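Local coordinates for aminoglycoside N(3)-acetyltransferase (Enterobacter cloacae, PDB 6NP3), which acetylates the 3-amino group of 2-deoxystreptamine antibiotics with acetyl-CoA and probably thereby confers resistance to drugs such as gentamicin, kanamycin and tobramycin, at residues 191-194 against 199-202; 30-35 against 40-45; 212-217 against 260-265. All coordinates share one frame; numbering follows the deposited sequence.

Contact 1 (191-194 against 199-202); sequences LLRE and WVTT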
loop_
_atom_site.group_PDB
_atom_site.type_symbol
_atom_site.label_atom_id
_atom_site.label_comp_id
_atom_site.label_asym_id
_atom_site.label_seq_id
_atom_site.Cartn_x
_atom_site.Cartn_y
_atom_site.Cartn_z
ATOM N N LEU A 191 -3.462 -19.474 5.040
ATOM C CA LEU A 191 -4.241 -18.653 5.959
ATOM C C LEU A 191 -4.511 -19.431 7.241
ATOM O O LEU A 191 -4.424 -20.661 7.270
ATOM C CB LEU A 191 -5.591 -18.276 5.344
ATOM C CG LEU A 191 -5.654 -17.641 3.969
ATOM C CD1 LEU A 191 -7.096 -17.275 3.624
ATOM C CD2 LEU A 191 -4.774 -16.427 3.904
ATOM N N LEU A 192 -4.885 -18.707 8.294
ATOM C CA LEU A 192 -5.416 -19.318 9.508
ATOM C C LEU A 192 -6.936 -19.242 9.456
ATOM O O LEU A 192 -7.500 -18.165 9.236
ATOM C CB LEU A 192 -4.919 -18.608 10.768
ATOM C CG LEU A 192 -3.488 -18.914 11.198
ATOM C CD1 LEU A 192 -3.113 -18.021 12.371
ATOM C CD2 LEU A 192 -3.312 -20.381 11.540
ATOM N N ARG A 193 -7.591 -20.383 9.637
ATOM C CA ARG A 193 -9.046 -20.459 9.706
ATOM C C ARG A 193 -9.394 -21.344 10.895
ATOM O O ARG A 193 -9.152 -22.557 10.869
ATOM C CB ARG A 193 -9.618 -21.002 8.397
ATOM C CG ARG A 193 -9.613 -19.948 7.284
ATOM C CD ARG A 193 -10.169 -20.459 5.956
ATOM N NE ARG A 193 -10.183 -19.400 4.947
ATOM C CZ ARG A 193 -10.474 -19.588 3.665
ATOM N NH1 ARG A 193 -10.768 -20.797 3.217
ATOM N NH2 ARG A 193 -10.466 -18.565 2.825
ATOM N N GLU A 194 -9.922 -20.730 11.951
ATOM C CA GLU A 194 -10.210 -21.436 13.194
ATOM C C GLU A 194 -8.961 -22.154 13.712
ATOM O O GLU A 194 -8.999 -23.324 14.105
ATOM C CB GLU A 194 -11.389 -22.397 13.017
ATOM C CG GLU A 194 -12.747 -21.711 12.846
ATOM C CD GLU A 194 -13.852 -22.636 12.352
ATOM O OE1 GLU A 194 -14.902 -22.118 11.913
ATOM O OE2 GLU A 194 -13.680 -23.871 12.398
ATOM N N TRP A 199 -4.482 -23.735 2.989
ATOM C CA TRP A 199 -3.960 -23.156 1.765
ATOM C C TRP A 199 -5.102 -22.713 0.863
ATOM O O TRP A 199 -6.058 -23.463 0.629
ATOM C CB TRP A 199 -3.081 -24.148 1.033
ATOM C CG TRP A 199 -1.715 -24.272 1.612
ATOM C CD1 TRP A 199 -1.251 -25.257 2.462
ATOM C CD2 TRP A 199 -0.611 -23.399 1.372
ATOM N NE1 TRP A 199 0.077 -25.048 2.738
ATOM C CE2 TRP A 199 0.485 -23.894 2.117
ATOM C CE3 TRP A 199 -0.446 -22.224 0.626
ATOM C CZ2 TRP A 199 1.734 -23.295 2.088
ATOM C CZ3 TRP A 199 0.786 -21.634 0.596
ATOM C CH2 TRP A 199 1.863 -22.151 1.346
ATOM N N VAL A 200 -4.997 -21.486 0.359
ATOM C CA VAL A 200 -5.973 -20.919 -0.565
ATOM C C VAL A 200 -5.232 -20.538 -1.838
ATOM O O VAL A 200 -4.246 -19.788 -1.792
ATOM C CB VAL A 200 -6.688 -19.699 0.038
ATOM C CG1 VAL A 200 -7.636 -19.083 -0.998
ATOM C CG2 VAL A 200 -7.425 -20.073 1.313
ATOM N N THR A 201 -5.678 -21.085 -2.962
ATOM C CA THR A 201 -5.177 -20.722 -4.278
ATOM C C THR A 201 -6.182 -19.792 -4.938
ATOM O O THR A 201 -7.394 -20.036 -4.891
ATOM C CB THR A 201 -4.960 -21.972 -5.130
ATOM O OG1 THR A 201 -4.070 -22.853 -4.432
ATOM C CG2 THR A 201 -4.356 -21.617 -6.476
ATOM N N THR A 202 -5.680 -18.703 -5.511
ATOM C CA THR A 202 -6.553 -17.723 -6.131
ATOM C C THR A 202 -5.892 -17.168 -7.376
ATOM O O THR A 202 -4.687 -17.288 -7.563
ATOM C CB THR A 202 -6.827 -16.554 -5.168
ATOM O OG1 THR A 202 -7.933 -15.783 -5.645
ATOM C CG2 THR A 202 -5.606 -15.624 -5.025
#
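V200 meets both L191 and R193 through a single methyl, CG2, and all three residues lie on the same face of the two antiparallel strands. The close part is apolar: L191 CD1 stands 3.6 Å from V200 CG2, with L191 CG following at 4.0 Å from the same methyl. The backbone bonds join L191 to V198 and V200 to M189, so L191 and V200 are diagonal rather than direct neighbours. On V200, CG2 is anti to the carbonyl carbon, which turns this branch toward the partner strand. The L191 side chain also rests on P117.

The looser part is the arginine. The R193 chain is fully extended from CG to NE and carries the guanidinium back alongside the hairpin, where V200 CG2 sits over one face of the planar group, toward its rim. R193 NH2 is the nearest of its atoms to V200 CG2, at 3.7 Å, and the contact is one of van der Waals touch without a hydrogen bond. R193 is exposed to solvent.

The opposite face of the hairpin, where W199 NE1 bonds to A81 O, packs on the protein. E194, in a left-handed backbone conformation, begins the two-residue reversal between the strands. Such same-face diagonal packing just behind a tight turn is characteristic of a two-stranded beta hairpin, here 184-193 with 196-205.

Contact 2 (30-35 against 40-45); sequences RAVGPL and QTLVDA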
loop_
_atom_site.group_PDB
_atom_site.type_symbol
_atom_site.label_atom_id
_atom_site.label_comp_id
_atom_site.label_asym_id
_atom_site.label_seq_id
_atom_site.Cartn_x
_atom_site.Cartn_y
_atom_site.Cartn_z
ATOM N N ARG A 30 15.641 6.723 3.891
ATOM C CA ARG A 30 16.934 7.294 3.515
ATOM C C ARG A 30 16.788 8.756 3.110
ATOM O O ARG A 30 17.648 9.588 3.427
ATOM C CB ARG A 30 17.542 6.470 2.373
ATOM C CG ARG A 30 19.045 6.672 2.156
ATOM C CD ARG A 30 19.662 5.667 1.172
ATOM N NE ARG A 30 18.883 4.441 0.999
ATOM C CZ ARG A 30 18.933 3.386 1.808
ATOM N NH1 ARG A 30 19.724 3.390 2.872
ATOM N NH2 ARG A 30 18.177 2.327 1.552
ATOM N N ALA A 31 15.703 9.091 2.414
ATOM C CA ALA A 31 15.487 10.472 2.018
ATOM C C ALA A 31 15.108 11.342 3.211
ATOM O O ALA A 31 15.469 12.523 3.261
ATOM C CB ALA A 31 14.373 10.555 0.982
ATOM N N VAL A 32 14.393 10.774 4.184
ATOM C CA VAL A 32 13.981 11.545 5.355
ATOM C C VAL A 32 15.191 11.976 6.174
ATOM O O VAL A 32 15.251 13.111 6.672
ATOM C CB VAL A 32 12.979 10.732 6.196
ATOM C CG1 VAL A 32 12.734 11.405 7.539
ATOM C CG2 VAL A 32 11.678 10.541 5.430
ATOM N N GLY A 33 16.155 11.080 6.354
ATOM C CA GLY A 33 17.326 11.384 7.145
ATOM C C GLY A 33 17.158 11.029 8.605
ATOM O O GLY A 33 16.108 10.546 9.043
ATOM N N PRO A 34 18.199 11.286 9.392
ATOM C CA PRO A 34 18.182 10.873 10.801
ATOM C C PRO A 34 16.989 11.427 11.557
ATOM O O PRO A 34 16.618 12.597 11.417
ATOM C CB PRO A 34 19.498 11.434 11.353
ATOM C CG PRO A 34 20.391 11.550 10.167
ATOM C CD PRO A 34 19.499 11.853 8.985
ATOM N N LEU A 35 16.410 10.567 12.381
ATOM C CA LEU A 35 15.262 10.896 13.206
ATOM C C LEU A 35 15.629 10.731 14.676
ATOM O O LEU A 35 16.393 9.834 15.047
ATOM C CB LEU A 35 14.097 9.972 12.860
ATOM C CG LEU A 35 13.589 10.102 11.428
ATOM C CD1 LEU A 35 12.586 8.995 11.124
ATOM C CD2 LEU A 35 12.980 11.474 11.199
ATOM N N GLN A 40 10.310 5.305 14.412
ATOM C CA GLN A 40 9.147 5.538 15.261
ATOM C C GLN A 40 8.820 7.022 15.367
ATOM O O GLN A 40 7.661 7.389 15.581
ATOM C CB GLN A 40 9.391 4.996 16.668
ATOM C CG GLN A 40 8.142 5.067 17.527
ATOM C CD GLN A 40 7.071 4.111 17.025
ATOM O OE1 GLN A 40 7.361 2.970 16.652
ATOM N NE2 GLN A 40 5.832 4.567 17.015
ATOM N N THR A 41 9.839 7.887 15.284
ATOM C CA THR A 41 9.601 9.331 15.338
ATOM C C THR A 41 8.629 9.771 14.251
ATOM O O THR A 41 7.719 10.571 14.497
ATOM C CB THR A 41 10.929 10.085 15.217
ATOM O OG1 THR A 41 11.781 9.691 16.302
ATOM C CG2 THR A 41 10.720 11.598 15.244
ATOM N N LEU A 42 8.803 9.252 13.041
ATOM C CA LEU A 42 7.907 9.601 11.950
ATOM C C LEU A 42 6.551 8.936 12.090
ATOM O O LEU A 42 5.539 9.563 11.767
ATOM C CB LEU A 42 8.562 9.251 10.627
ATOM C CG LEU A 42 7.734 9.552 9.382
ATOM C CD1 LEU A 42 7.279 10.960 9.284
ATOM C CD2 LEU A 42 8.587 9.194 8.150
ATOM N N VAL A 43 6.491 7.689 12.556
ATOM C CA VAL A 43 5.192 7.083 12.848
ATOM C C VAL A 43 4.426 7.939 13.858
ATOM O O VAL A 43 3.237 8.242 13.680
ATOM C CB VAL A 43 5.380 5.639 13.350
ATOM C CG1 VAL A 43 4.070 5.047 13.796
ATOM C CG2 VAL A 43 5.996 4.780 12.294
ATOM N N ASP A 44 5.092 8.324 14.957
ATOM C CA ASP A 44 4.445 9.162 15.966
ATOM C C ASP A 44 3.992 10.484 15.373
ATOM O O ASP A 44 2.923 11.001 15.715
ATOM C CB ASP A 44 5.386 9.426 17.148
ATOM C CG ASP A 44 5.717 8.176 17.936
ATOM O OD1 ASP A 44 4.955 7.189 17.895
ATOM O OD2 ASP A 44 6.741 8.199 18.652
ATOM N N ALA A 45 4.813 11.073 14.513
ATOM C CA ALA A 45 4.440 12.344 13.906
ATOM C C ALA A 45 3.217 12.194 13.004
ATOM O O ALA A 45 2.335 13.058 13.006
ATOM C CB ALA A 45 5.613 12.880 13.092
#
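L35 contributes the largest share of the buried surface and reaches helix 39-50 at two successive residues. Its CB lies 4.0 Å from T41 CB, so the stems of these two side chains meet, while farther out L35 CD1 comes to 4.1 Å from L42 CB. With CG anti to the carbonyl carbon (chi1 -63°), the branched end of L35 swings along the helix surface from T41 to L42, and its side chain lies at a slant to that of L42. Beyond the contact, L35 also touches W3 and L8 near the N-terminus.

L42 is met at two points along its chain. Its CB takes L35, and its CD2 is 4.3 Å from V32 CG2, a wider gap that brings in the last turn of helix 29-32. Here CG is anti to the backbone N (chi1 180°), which brings CD2, one branch of the isobutyl group, toward V32. The same side chain lies close to V27 and L29, residues that bind acetyl-CoA in another structure of this protein, the cofactor being absent here, and touches I101 of helix 101-106.

T41 offers carbon to L35 while its hydroxyl is engaged: OG1 bonds to D37 N in the intervening loop, so this buried polar atom is satisfied. On another side of the helix, Q40 NE2 bonds to D44 OD1 at 2.9 Å, approaching from above the carboxylate plane.

G33 leaves helix 29-32 with positive phi, a conformation that favours glycine, and lets the chain turn toward P34 and L35. This is the helical connection of a beta-alpha-beta crossover, running from strand 22-27 to the adjacent parallel strand 55-59 beside the acetyl-CoA site.

Contact 3 (212-217 against 260-265); sequences DEYAAP and EWLEAR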
loop_
_atom_site.group_PDB
_atom_site.type_symbol
_atom_site.label_atom_id
_atom_site.label_comp_id
_atom_site.label_asym_id
_atom_site.label_seq_id
_atom_site.Cartn_x
_atom_site.Cartn_y
_atom_site.Cartn_z
ATOM N N ASP A 212 1.138 -6.630 -20.855
ATOM C CA ASP A 212 2.490 -7.090 -21.176
ATOM C C ASP A 212 3.478 -5.931 -21.256
ATOM O O ASP A 212 4.606 -6.034 -20.770
ATOM C CB ASP A 212 2.488 -7.864 -22.505
ATOM C CG ASP A 212 1.719 -9.172 -22.429
ATOM O OD1 ASP A 212 1.473 -9.664 -21.312
ATOM O OD2 ASP A 212 1.378 -9.712 -23.514
ATOM N N GLU A 213 3.071 -4.818 -21.863
ATOM C CA GLU A 213 4.000 -3.717 -22.064
ATOM C C GLU A 213 4.357 -3.015 -20.768
ATOM O O GLU A 213 5.286 -2.202 -20.764
ATOM C CB GLU A 213 3.419 -2.707 -23.049
ATOM C CG GLU A 213 2.126 -2.044 -22.588
ATOM C CD GLU A 213 1.405 -1.386 -23.737
ATOM O OE1 GLU A 213 1.628 -0.189 -23.987
ATOM O OE2 GLU A 213 0.630 -2.080 -24.417
ATOM N N TYR A 214 3.653 -3.308 -19.670
ATOM C CA TYR A 214 3.941 -2.721 -18.363
ATOM C C TYR A 214 4.625 -3.708 -17.423
ATOM O O TYR A 214 4.818 -3.391 -16.238
ATOM C CB TYR A 214 2.665 -2.164 -17.700
ATOM C CG TYR A 214 1.967 -1.146 -18.538
ATOM C CD1 TYR A 214 2.612 0.008 -18.922
ATOM C CD2 TYR A 214 0.653 -1.315 -18.919
ATOM C CE1 TYR A 214 1.978 0.943 -19.704
ATOM C CE2 TYR A 214 0.001 -0.371 -19.652
ATOM C CZ TYR A 214 0.668 0.747 -20.075
ATOM O OH TYR A 214 0.013 1.678 -20.858
ATOM N N ALA A 215 4.975 -4.904 -17.913
ATOM C CA ALA A 215 5.392 -6.008 -17.059
ATOM C C ALA A 215 6.888 -6.307 -17.106
ATOM O O ALA A 215 7.314 -7.327 -16.562
ATOM C CB ALA A 215 4.587 -7.268 -17.392
ATOM N N ALA A 216 7.692 -5.441 -17.711
ATOM C CA ALA A 216 9.140 -5.617 -17.654
ATOM C C ALA A 216 9.581 -5.676 -16.193
ATOM O O ALA A 216 9.087 -4.895 -15.369
ATOM C CB ALA A 216 9.832 -4.445 -18.346
ATOM N N PRO A 217 10.525 -6.555 -15.840
ATOM C CA PRO A 217 10.898 -6.689 -14.417
ATOM C C PRO A 217 11.258 -5.376 -13.742
ATOM O O PRO A 217 10.868 -5.150 -12.588
ATOM C CB PRO A 217 12.079 -7.670 -14.449
ATOM C CG PRO A 217 11.878 -8.465 -15.710
ATOM C CD PRO A 217 11.254 -7.509 -16.698
ATOM N N GLU A 260 -9.050 6.646 -16.428
ATOM C CA GLU A 260 -9.164 7.345 -17.705
ATOM C C GLU A 260 -7.910 7.153 -18.552
ATOM O O GLU A 260 -7.999 6.978 -19.777
ATOM C CB GLU A 260 -9.440 8.830 -17.463
ATOM C CG GLU A 260 -10.756 9.101 -16.799
ATOM C CD GLU A 260 -10.966 10.559 -16.424
ATOM O OE1 GLU A 260 -10.229 11.434 -16.921
ATOM O OE2 GLU A 260 -11.882 10.831 -15.623
ATOM N N TRP A 261 -6.737 7.190 -17.932
ATOM C CA TRP A 261 -5.471 7.100 -18.649
ATOM C C TRP A 261 -5.357 5.752 -19.342
ATOM O O TRP A 261 -5.021 5.672 -20.533
ATOM C CB TRP A 261 -4.335 7.297 -17.643
ATOM C CG TRP A 261 -2.952 7.437 -18.152
ATOM C CD1 TRP A 261 -2.269 8.608 -18.309
ATOM C CD2 TRP A 261 -2.039 6.390 -18.499
ATOM N NE1 TRP A 261 -0.996 8.361 -18.750
ATOM C CE2 TRP A 261 -0.831 7.007 -18.884
ATOM C CE3 TRP A 261 -2.128 4.990 -18.545
ATOM C CZ2 TRP A 261 0.280 6.278 -19.283
ATOM C CZ3 TRP A 261 -1.023 4.271 -18.943
ATOM C CH2 TRP A 261 0.163 4.918 -19.314
ATOM N N LEU A 262 -5.638 4.673 -18.607
ATOM C CA LEU A 262 -5.606 3.334 -19.173
ATOM C C LEU A 262 -6.654 3.168 -20.264
ATOM O O LEU A 262 -6.365 2.611 -21.331
ATOM C CB LEU A 262 -5.823 2.293 -18.077
ATOM C CG LEU A 262 -4.647 2.145 -17.117
ATOM C CD1 LEU A 262 -5.094 1.413 -15.864
ATOM C CD2 LEU A 262 -3.448 1.454 -17.767
ATOM N N GLU A 263 -7.881 3.628 -20.027
ATOM C CA GLU A 263 -8.959 3.405 -20.997
ATOM C C GLU A 263 -8.789 4.237 -22.265
ATOM O O GLU A 263 -9.238 3.820 -23.343
ATOM C CB GLU A 263 -10.316 3.672 -20.347
ATOM C CG GLU A 263 -10.629 2.574 -19.329
ATOM C CD GLU A 263 -11.892 2.727 -18.493
ATOM O OE1 GLU A 263 -12.628 3.718 -18.633
ATOM O OE2 GLU A 263 -12.137 1.833 -17.641
ATOM N N ALA A 264 -8.086 5.367 -22.166
ATOM C CA ALA A 264 -7.780 6.159 -23.349
ATOM C C ALA A 264 -6.719 5.490 -24.212
ATOM O O ALA A 264 -6.670 5.722 -25.429
ATOM C CB ALA A 264 -7.314 7.565 -22.953
ATOM N N ARG A 265 -5.872 4.650 -23.624
ATOM C CA ARG A 265 -4.728 4.096 -24.339
ATOM C C ARG A 265 -4.928 2.675 -24.821
ATOM O O ARG A 265 -4.183 2.231 -25.704
ATOM C CB ARG A 265 -3.471 4.120 -23.466
ATOM C CG ARG A 265 -2.913 5.483 -23.327
ATOM C CD ARG A 265 -1.915 5.628 -22.213
ATOM N NE ARG A 265 -1.378 6.988 -22.234
ATOM C CZ ARG A 265 -2.072 8.083 -21.929
ATOM N NH1 ARG A 265 -1.491 9.271 -21.995
ATOM N NH2 ARG A 265 -3.342 8.003 -21.558
#
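Y214, in a short 3-10 turn, reaches across to W261 and L262 on the C-terminal helix 251-265, docking the long loop after strand 196-205 on that helix. The backbone bond from A215 N to D212 O closes the turn. The bound gentamicin lies about 8 Å from the Y214 side chain.

The contacts across the interface are van der Waals ones. Y214 and W261 come from opposite directions, and the phenol oxygen arrives at the edge of the indole, near its plane: Y214 OH is 3.4 Å from W261 CZ3 and 3.6 Å from W261 CH2. L262 adds an aliphatic flank, its CD2 4.3 Å from Y214 CE2. Within the turn itself, E213 CG lies over the centre of one face of the Y214 ring. Helix 222-233 packs against all three contact residues, Y214 through A222 and both W261 and L262 through I226.

Hydrogen bonds fix the polar ends, though none crosses between the two segments. Y214 OH is bonded to H266 NE2, which fixes the phenol oxygen to the residue that follows 260-265. W261 NE1 is bonded to D229 OD2 on helix 222-233, which holds the indole in its rotation.

One turn on from W261, R265 folds back over the indole, setting its NE 3.4 Å above one face. Its guanidinium is held there by the backbone of W261: R265 NH2 donates to W261 O at 3.1 Å, with an N-H...O angle of 153°.

The three contacts are separate, with centres 31 to 36 Å apart, and share no helix or strand. Contact 1 is a surface contact between neighbouring hairpin strands, whereas contacts 2 and 3 are buried. Contacts 1 and 2 lie on opposite sides of the chain's centre, as do contacts 2 and 3. Contact 2 is local in sequence, like contact 1, but is almost wholly aliphatic; contact 3 brings together residues more than 40 positions apart and relies on aromatic rings whose polar ends bond to neighbours. None has a hydrogen bond between its segments. Contact 2 adjoins the acetyl-CoA residues, and contact 3 comes nearer the bound gentamicin than contact 1.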